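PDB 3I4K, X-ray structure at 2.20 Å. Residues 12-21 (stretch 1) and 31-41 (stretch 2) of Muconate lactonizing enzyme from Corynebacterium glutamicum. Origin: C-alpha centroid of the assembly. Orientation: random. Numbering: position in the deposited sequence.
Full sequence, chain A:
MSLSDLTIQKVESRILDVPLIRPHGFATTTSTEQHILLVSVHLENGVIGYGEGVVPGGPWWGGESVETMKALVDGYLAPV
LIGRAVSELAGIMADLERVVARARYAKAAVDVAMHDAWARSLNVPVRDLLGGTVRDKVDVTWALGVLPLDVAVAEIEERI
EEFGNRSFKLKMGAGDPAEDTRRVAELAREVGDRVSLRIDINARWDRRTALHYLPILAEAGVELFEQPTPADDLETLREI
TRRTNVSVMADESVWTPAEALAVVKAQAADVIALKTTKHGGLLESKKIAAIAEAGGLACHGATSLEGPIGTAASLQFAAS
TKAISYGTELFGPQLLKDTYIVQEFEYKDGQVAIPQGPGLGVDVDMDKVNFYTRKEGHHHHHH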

ATOM      1  N   GLU A  12      -3.165 -14.739 -23.072  1.00 60.16           N
ATOM      2  CA  GLU A  12      -2.178 -15.597 -23.719  1.00 59.94           C
ATOM      3  C   GLU A  12      -0.807 -15.406 -23.089  1.00 58.97           C
ATOM      4  O   GLU A  12      -0.521 -14.352 -22.529  1.00 58.77           O
ATOM      5  N   SER A  13       0.042 -16.424 -23.198  1.00 58.34           N
ATOM      6  CA  SER A  13       1.394 -16.359 -22.650  1.00 58.22           C
ATOM      7  C   SER A  13       2.399 -16.877 -23.671  1.00 57.92           C
ATOM      8  O   SER A  13       2.268 -17.994 -24.175  1.00 58.33           O
ATOM      9  N   ARG A  14       3.400 -16.059 -23.974  1.00 57.07           N
ATOM     10  CA  ARG A  14       4.423 -16.435 -24.938  1.00 57.87           C
ATOM     11  C   ARG A  14       5.805 -16.430 -24.305  1.00 56.94           C
ATOM     12  O   ARG A  14       6.184 -15.472 -23.628  1.00 56.04           O
ATOM     13  N   ILE A  15       6.562 -17.499 -24.533  1.00 54.96           N
ATOM     14  CA  ILE A  15       7.914 -17.577 -24.005  1.00 53.82           C
ATOM     15  C   ILE A  15       8.837 -16.930 -25.027  1.00 53.72           C
ATOM     16  O   ILE A  15       8.865 -17.333 -26.191  1.00 55.67           O
ATOM     17  N   LEU A  16       9.583 -15.919 -24.599  1.00 52.10           N
ATOM     18  CA  LEU A  16      10.499 -15.231 -25.492  1.00 51.55           C
ATOM     19  C   LEU A  16      11.943 -15.402 -25.053  1.00 52.44           C
ATOM     20  O   LEU A  16      12.276 -15.198 -23.881  1.00 51.73           O
ATOM     21  N   ASP A  17      12.797 -15.784 -25.998  1.00 51.62           N
ATOM     22  CA  ASP A  17      14.213 -15.955 -25.722  1.00 52.70           C
ATOM     23  C   ASP A  17      14.965 -14.884 -26.502  1.00 54.03           C
ATOM     24  O   ASP A  17      15.117 -14.975 -27.717  1.00 54.12           O
ATOM     25  N   VAL A  18      15.415 -13.856 -25.794  1.00 54.85           N
ATOM     26  CA  VAL A  18      16.143 -12.763 -26.415  1.00 55.93           C
ATOM     27  C   VAL A  18      17.600 -12.815 -25.984  1.00 56.62           C
ATOM     28  O   VAL A  18      17.906 -12.914 -24.801  1.00 56.19           O
ATOM     29  N   PRO A  19      18.525 -12.763 -26.950  1.00 58.36           N
ATOM     30  CA  PRO A  19      19.960 -12.806 -26.661  1.00 58.79           C
ATOM     31  C   PRO A  19      20.479 -11.532 -26.017  1.00 59.32           C
ATOM     32  O   PRO A  19      19.999 -10.436 -26.303  1.00 59.69           O
ATOM     33  N   LEU A  20      21.464 -11.682 -25.144  1.00 60.23           N
ATOM     34  CA  LEU A  20      22.066 -10.536 -24.479  1.00 62.52           C
ATOM     35  C   LEU A  20      23.254 -10.078 -25.309  1.00 63.65           C
ATOM     36  O   LEU A  20      23.773 -10.837 -26.128  1.00 64.76           O
ATOM     37  N   ILE A  21      23.685  -8.842 -25.108  1.00 64.47           N
ATOM     38  CA  ILE A  21      24.812  -8.338 -25.869  1.00 66.26           C
ATOM     39  C   ILE A  21      26.077  -9.083 -25.464  1.00 66.33           C
ATOM     40  O   ILE A  21      26.871  -9.477 -26.318  1.00 67.41           O
ATOM     41  N   SER A  31      24.177 -16.490 -18.267  1.00 50.78           N
ATOM     42  CA  SER A  31      23.133 -16.311 -19.266  1.00 51.17           C
ATOM     43  C   SER A  31      23.737 -15.662 -20.496  1.00 51.21           C
ATOM     44  O   SER A  31      24.654 -14.842 -20.394  1.00 51.46           O
ATOM     45  N   THR A  32      23.225 -16.050 -21.656  1.00 50.71           N
ATOM     46  CA  THR A  32      23.664 -15.490 -22.922  1.00 51.56           C
ATOM     47  C   THR A  32      22.407 -14.914 -23.557  1.00 52.79           C
ATOM     48  O   THR A  32      22.459 -14.225 -24.575  1.00 53.05           O
ATOM     49  N   GLU A  33      21.274 -15.196 -22.911  1.00 53.96           N
ATOM     50  CA  GLU A  33      19.970 -14.711 -23.341  1.00 54.31           C
ATOM     51  C   GLU A  33      18.972 -14.726 -22.176  1.00 53.69           C
ATOM     52  O   GLU A  33      19.085 -15.543 -21.256  1.00 53.44           O
ATOM     53  N   GLN A  34      17.998 -13.825 -22.210  1.00 50.01           N
ATOM     54  CA  GLN A  34      17.000 -13.782 -21.154  1.00 49.42           C
ATOM     55  C   GLN A  34      15.743 -14.477 -21.648  1.00 49.69           C
ATOM     56  O   GLN A  34      15.428 -14.440 -22.840  1.00 51.28           O
ATOM     57  N   HIS A  35      15.046 -15.130 -20.728  1.00 48.39           N
ATOM     58  CA  HIS A  35      13.819 -15.841 -21.040  1.00 48.07           C
ATOM     59  C   HIS A  35      12.695 -15.035 -20.420  1.00 49.13           C
ATOM     60  O   HIS A  35      12.695 -14.756 -19.219  1.00 50.00           O
ATOM     61  N   ILE A  36      11.732 -14.664 -21.248  1.00 48.92           N
ATOM     62  CA  ILE A  36      10.629 -13.853 -20.790  1.00 47.30           C
ATOM     63  C   ILE A  36       9.282 -14.457 -21.141  1.00 48.35           C
ATOM     64  O   ILE A  36       9.044 -14.846 -22.283  1.00 49.31           O
ATOM     65  N   LEU A  37       8.407 -14.562 -20.149  1.00 47.60           N
ATOM     66  CA  LEU A  37       7.071 -15.069 -20.405  1.00 47.67           C
ATOM     67  C   LEU A  37       6.212 -13.836 -20.631  1.00 49.36           C
ATOM     68  O   LEU A  37       5.747 -13.218 -19.673  1.00 49.77           O
ATOM     69  N   LEU A  38       6.017 -13.468 -21.895  1.00 50.22           N
ATOM     70  CA  LEU A  38       5.202 -12.304 -22.219  1.00 49.59           C
ATOM     71  C   LEU A  38       3.742 -12.715 -22.121  1.00 49.44           C
ATOM     72  O   LEU A  38       3.256 -13.509 -22.920  1.00 51.57           O
ATOM     73  N   VAL A  39       3.050 -12.190 -21.120  1.00 47.89           N
ATOM     74  CA  VAL A  39       1.646 -12.515 -20.911  1.00 47.88           C
ATOM     75  C   VAL A  39       0.789 -11.347 -21.382  1.00 46.68           C
ATOM     76  O   VAL A  39       1.134 -10.189 -21.165  1.00 46.09           O
ATOM     77  N   SER A  40      -0.325 -11.650 -22.035  1.00 46.24           N
ATOM     78  CA  SER A  40      -1.206 -10.602 -22.525  1.00 46.06           C
ATOM     79  C   SER A  40      -2.643 -10.832 -22.106  1.00 47.15           C
ATOM     80  O   SER A  40      -3.131 -11.966 -22.107  1.00 47.39           O
ATOM     81  N   VAL A  41      -3.309  -9.744 -21.739  1.00 47.02           N
ATOM     82  CA  VAL A  41      -4.702  -9.784 -21.341  1.00 48.72           C
ATOM     83  C   VAL A  41      -5.492  -9.050 -22.425  1.00 50.32           C
ATOM     84  O   VAL A  41      -5.258  -7.868 -22.699  1.00 49.74           O
TER

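The two stretches run antiparallel and pair as neighbouring strands. Backbone hydrogen bonds fix the register, so paired side chains lie side by side on the same face. Leu16 N to Ile36 O is 2.6 Å, and Ile36 N to Leu16 O is 2.7 Å. Similar pairs join Glu12 with Ser40, Arg14 with Leu38 and Val18 with Gln34. Side chains alternate between the two faces of the sheet.

One face carries Glu12, Arg14, Leu16 and Val18 from the first strand, with Gln34, Ile36, Leu38 and Ser40 from the second. Its centre is apolar. Leu16 (m, t) sends CD1 to within 3.9 Å of Leu38 CD2, the branched end of a t, p leucine. Leu16 therefore reaches diagonally past its direct partner, Ile36 (m, t), where CB to CB is 4.4 Å. Ile36 CD1 extends the other way and meets Val18 CG1 at 4.1 Å. Val18 is p. The same CG1 lies 4.1 Å from Gln34 CB. The end of Gln34 (t, p) leads away from the first stretch, and its OE1 accepts a hydrogen bond from His35 N at 3.0 Å.

The far end of this face is polar. Glu12 (m, t) and Arg14 (m, t, t) belong to the same strand and form a salt bridge, with Arg14 NH2 to Glu12 OE1 at 2.9 Å. Ser40 (p) lies beside them. Its OG is 3.6 Å from Glu12 CB and lies at the edge of the guanidinium, 4.0 Å from Arg14 NH1, too far for a hydrogen bond.

On the other face, Leu37 (t, p) starts out on this face, and its end comes nearer the first strand. Its CD1 fits between Ser13 and Ile15, 3.8 Å from Ser13 CB and 3.9 Å from Ile15 CG1. Ser13 is p and Ile15 is m, t. Val39 (t) brings CG2 to 4.2 Å from Ser13 CB. Farther along, Asp17 (m) meets His35 (m). His35 ND1 donates to Asp17 OD1 at 2.8 Å, and the carboxylate oxygen lies near the ring plane. Glu33 (p, t) lies alongside, with OE2 3.8 Å from Asp17 CB and 4.4 Å from Pro19 CG.

Leu20 (m, p) closes the contact. Its CA-to-CB bond points toward the second stretch, where the chain turns a corner at Thr32 and Glu33. CD1 packs against the backbone, 3.4 Å from Glu33 CA and 3.2 Å from Gln34 N. CD2 reaches Ser31 CB at 4.3 Å. Leu20 N donates to Thr32 O at 2.8 Å, anchoring the leucine there. Ile21 and Val41 point away and make no contact.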

ATOM      1  CB  GLU A  12      -2.070 -15.273 -25.213  1.00 61.05           C
ATOM      2  CG  GLU A  12      -3.376 -15.321 -25.992  1.00 63.29           C
ATOM      3  CD  GLU A  12      -3.168 -15.059 -27.480  1.00 64.60           C
ATOM      4  OE1 GLU A  12      -2.492 -14.062 -27.824  1.00 62.90           O
ATOM      5  OE2 GLU A  12      -3.686 -15.849 -28.302  1.00 65.65           O
ATOM      6  CB  SER A  13       1.494 -17.185 -21.360  1.00 57.32           C
ATOM      7  OG  SER A  13       1.233 -18.559 -21.596  1.00 56.04           O
ATOM      8  CB  ARG A  14       4.435 -15.461 -26.123  1.00 60.74           C
ATOM      9  CG  ARG A  14       3.162 -15.420 -26.950  1.00 63.29           C
ATOM     10  CD  ARG A  14       3.279 -14.390 -28.072  1.00 65.35           C
ATOM     11  NE  ARG A  14       2.127 -14.434 -28.970  1.00 69.85           N
ATOM     12  CZ  ARG A  14       0.887 -14.098 -28.623  1.00 71.19           C
ATOM     13  NH1 ARG A  14       0.622 -13.684 -27.391  1.00 71.34           N
ATOM     14  NH2 ARG A  14      -0.096 -14.186 -29.510  1.00 72.72           N
ATOM     15  CB  ILE A  15       8.359 -19.035 -23.787  1.00 53.63           C
ATOM     16  CG1 ILE A  15       7.479 -19.694 -22.722  1.00 53.01           C
ATOM     17  CG2 ILE A  15       9.828 -19.072 -23.396  1.00 50.65           C
ATOM     18  CD1 ILE A  15       7.857 -21.130 -22.413  1.00 52.07           C
ATOM     19  CB  LEU A  16      10.172 -13.737 -25.546  1.00 50.18           C
ATOM     20  CG  LEU A  16       8.729 -13.338 -25.847  1.00 49.07           C
ATOM     21  CD1 LEU A  16       8.691 -11.843 -26.080  1.00 49.89           C
ATOM     22  CD2 LEU A  16       8.201 -14.089 -27.063  1.00 47.99           C
ATOM     23  CB  ASP A  17      14.688 -17.351 -26.139  1.00 52.86           C
ATOM     24  CG  ASP A  17      13.976 -18.463 -25.383  1.00 53.98           C
ATOM     25  OD1 ASP A  17      13.960 -18.423 -24.134  1.00 55.55           O
ATOM     26  OD2 ASP A  17      13.434 -19.380 -26.035  1.00 54.54           O
ATOM     27  CB  VAL A  18      15.532 -11.399 -26.022  1.00 55.83           C
ATOM     28  CG1 VAL A  18      15.472 -11.277 -24.510  1.00 59.78           C
ATOM     29  CG2 VAL A  18      16.352 -10.266 -26.610  1.00 56.54           C
ATOM     30  CB  PRO A  19      20.582 -13.036 -28.037  1.00 59.14           C
ATOM     31  CG  PRO A  19      19.502 -13.757 -28.777  1.00 59.47           C
ATOM     32  CD  PRO A  19      18.285 -12.972 -28.386  1.00 58.64           C
ATOM     33  CB  LEU A  20      22.527 -10.919 -23.071  1.00 62.64           C
ATOM     34  CG  LEU A  20      21.488 -10.873 -21.943  1.00 63.81           C
ATOM     35  CD1 LEU A  20      20.156 -11.446 -22.409  1.00 63.98           C
ATOM     36  CD2 LEU A  20      22.027 -11.643 -20.743  1.00 64.71           C
ATOM     37  CB  ILE A  21      25.005  -6.829 -25.651  1.00 67.64           C
ATOM     38  CG1 ILE A  21      23.694  -6.100 -25.958  1.00 67.99           C
ATOM     39  CG2 ILE A  21      26.120  -6.307 -26.560  1.00 68.20           C
ATOM     40  CD1 ILE A  21      23.767  -4.595 -25.797  1.00 69.31           C
ATOM     41  CB  SER A  31      22.006 -15.409 -18.733  1.00 51.61           C
ATOM     42  OG  SER A  31      21.280 -16.022 -17.685  1.00 49.77           O
ATOM     43  CB  THR A  32      24.290 -16.569 -23.824  1.00 51.54           C
ATOM     44  OG1 THR A  32      23.378 -17.664 -23.975  1.00 49.45           O
ATOM     45  CG2 THR A  32      25.588 -17.073 -23.210  1.00 49.09           C
ATOM     46  CB  GLU A  33      19.439 -15.574 -24.485  1.00 56.83           C
ATOM     47  CG  GLU A  33      19.322 -17.044 -24.146  1.00 58.98           C
ATOM     48  CD  GLU A  33      18.755 -17.863 -25.291  1.00 60.01           C
ATOM     49  OE1 GLU A  33      18.547 -19.082 -25.111  1.00 60.76           O
ATOM     50  OE2 GLU A  33      18.516 -17.286 -26.373  1.00 61.08           O
ATOM     51  CB  GLN A  34      16.685 -12.334 -20.757  1.00 49.37           C
ATOM     52  CG  GLN A  34      15.548 -12.189 -19.738  1.00 49.12           C
ATOM     53  CD  GLN A  34      15.877 -12.768 -18.362  1.00 50.26           C
ATOM     54  OE1 GLN A  34      16.322 -13.911 -18.244  1.00 48.31           O
ATOM     55  NE2 GLN A  34      15.644 -11.979 -17.315  1.00 51.05           N
ATOM     56  CB  HIS A  35      13.865 -17.248 -20.447  1.00 47.33           C
ATOM     57  CG  HIS A  35      15.173 -17.939 -20.665  1.00 48.39           C
ATOM     58  ND1 HIS A  35      15.680 -18.191 -21.921  1.00 48.07           N
ATOM     59  CD2 HIS A  35      16.107 -18.380 -19.788  1.00 46.71           C
ATOM     60  CE1 HIS A  35      16.870 -18.754 -21.809  1.00 48.26           C
ATOM     61  NE2 HIS A  35      17.152 -18.878 -20.525  1.00 48.34           N
ATOM     62  CB  ILE A  36      10.739 -12.453 -21.420  1.00 47.47           C
ATOM     63  CG1 ILE A  36      12.120 -11.873 -21.101  1.00 47.69           C
ATOM     64  CG2 ILE A  36       9.616 -11.554 -20.926  1.00 44.94           C
ATOM     65  CD1 ILE A  36      12.439 -10.579 -21.807  1.00 48.17           C
ATOM     66  CB  LEU A  37       6.511 -15.838 -19.212  1.00 44.56           C
ATOM     67  CG  LEU A  37       5.087 -16.324 -19.511  1.00 44.66           C
ATOM     68  CD1 LEU A  37       5.161 -17.465 -20.529  1.00 43.09           C
ATOM     69  CD2 LEU A  37       4.385 -16.784 -18.240  1.00 41.52           C
ATOM     70  CB  LEU A  38       5.522 -11.807 -23.632  1.00 51.42           C
ATOM     71  CG  LEU A  38       4.841 -10.518 -24.101  1.00 52.73           C
ATOM     72  CD1 LEU A  38       5.315  -9.327 -23.272  1.00 52.57           C
ATOM     73  CD2 LEU A  38       5.178 -10.292 -25.570  1.00 53.66           C
ATOM     74  CB  VAL A  39       1.361 -12.799 -19.409  1.00 47.99           C
ATOM     75  CG1 VAL A  39      -0.095 -13.182 -19.214  1.00 49.38           C
ATOM     76  CG2 VAL A  39       2.266 -13.918 -18.911  1.00 49.54           C
ATOM     77  CB  SER A  40      -1.141 -10.514 -24.053  1.00 46.23           C
ATOM     78  OG  SER A  40      -1.568 -11.725 -24.649  1.00 47.10           O
ATOM     79  CB  VAL A  41      -4.907  -9.121 -19.957  1.00 48.64           C
ATOM     80  CG1 VAL A  41      -6.392  -8.984 -19.642  1.00 48.35           C
ATOM     81  CG2 VAL A  41      -4.248  -9.982 -18.887  1.00 48.13           C
TER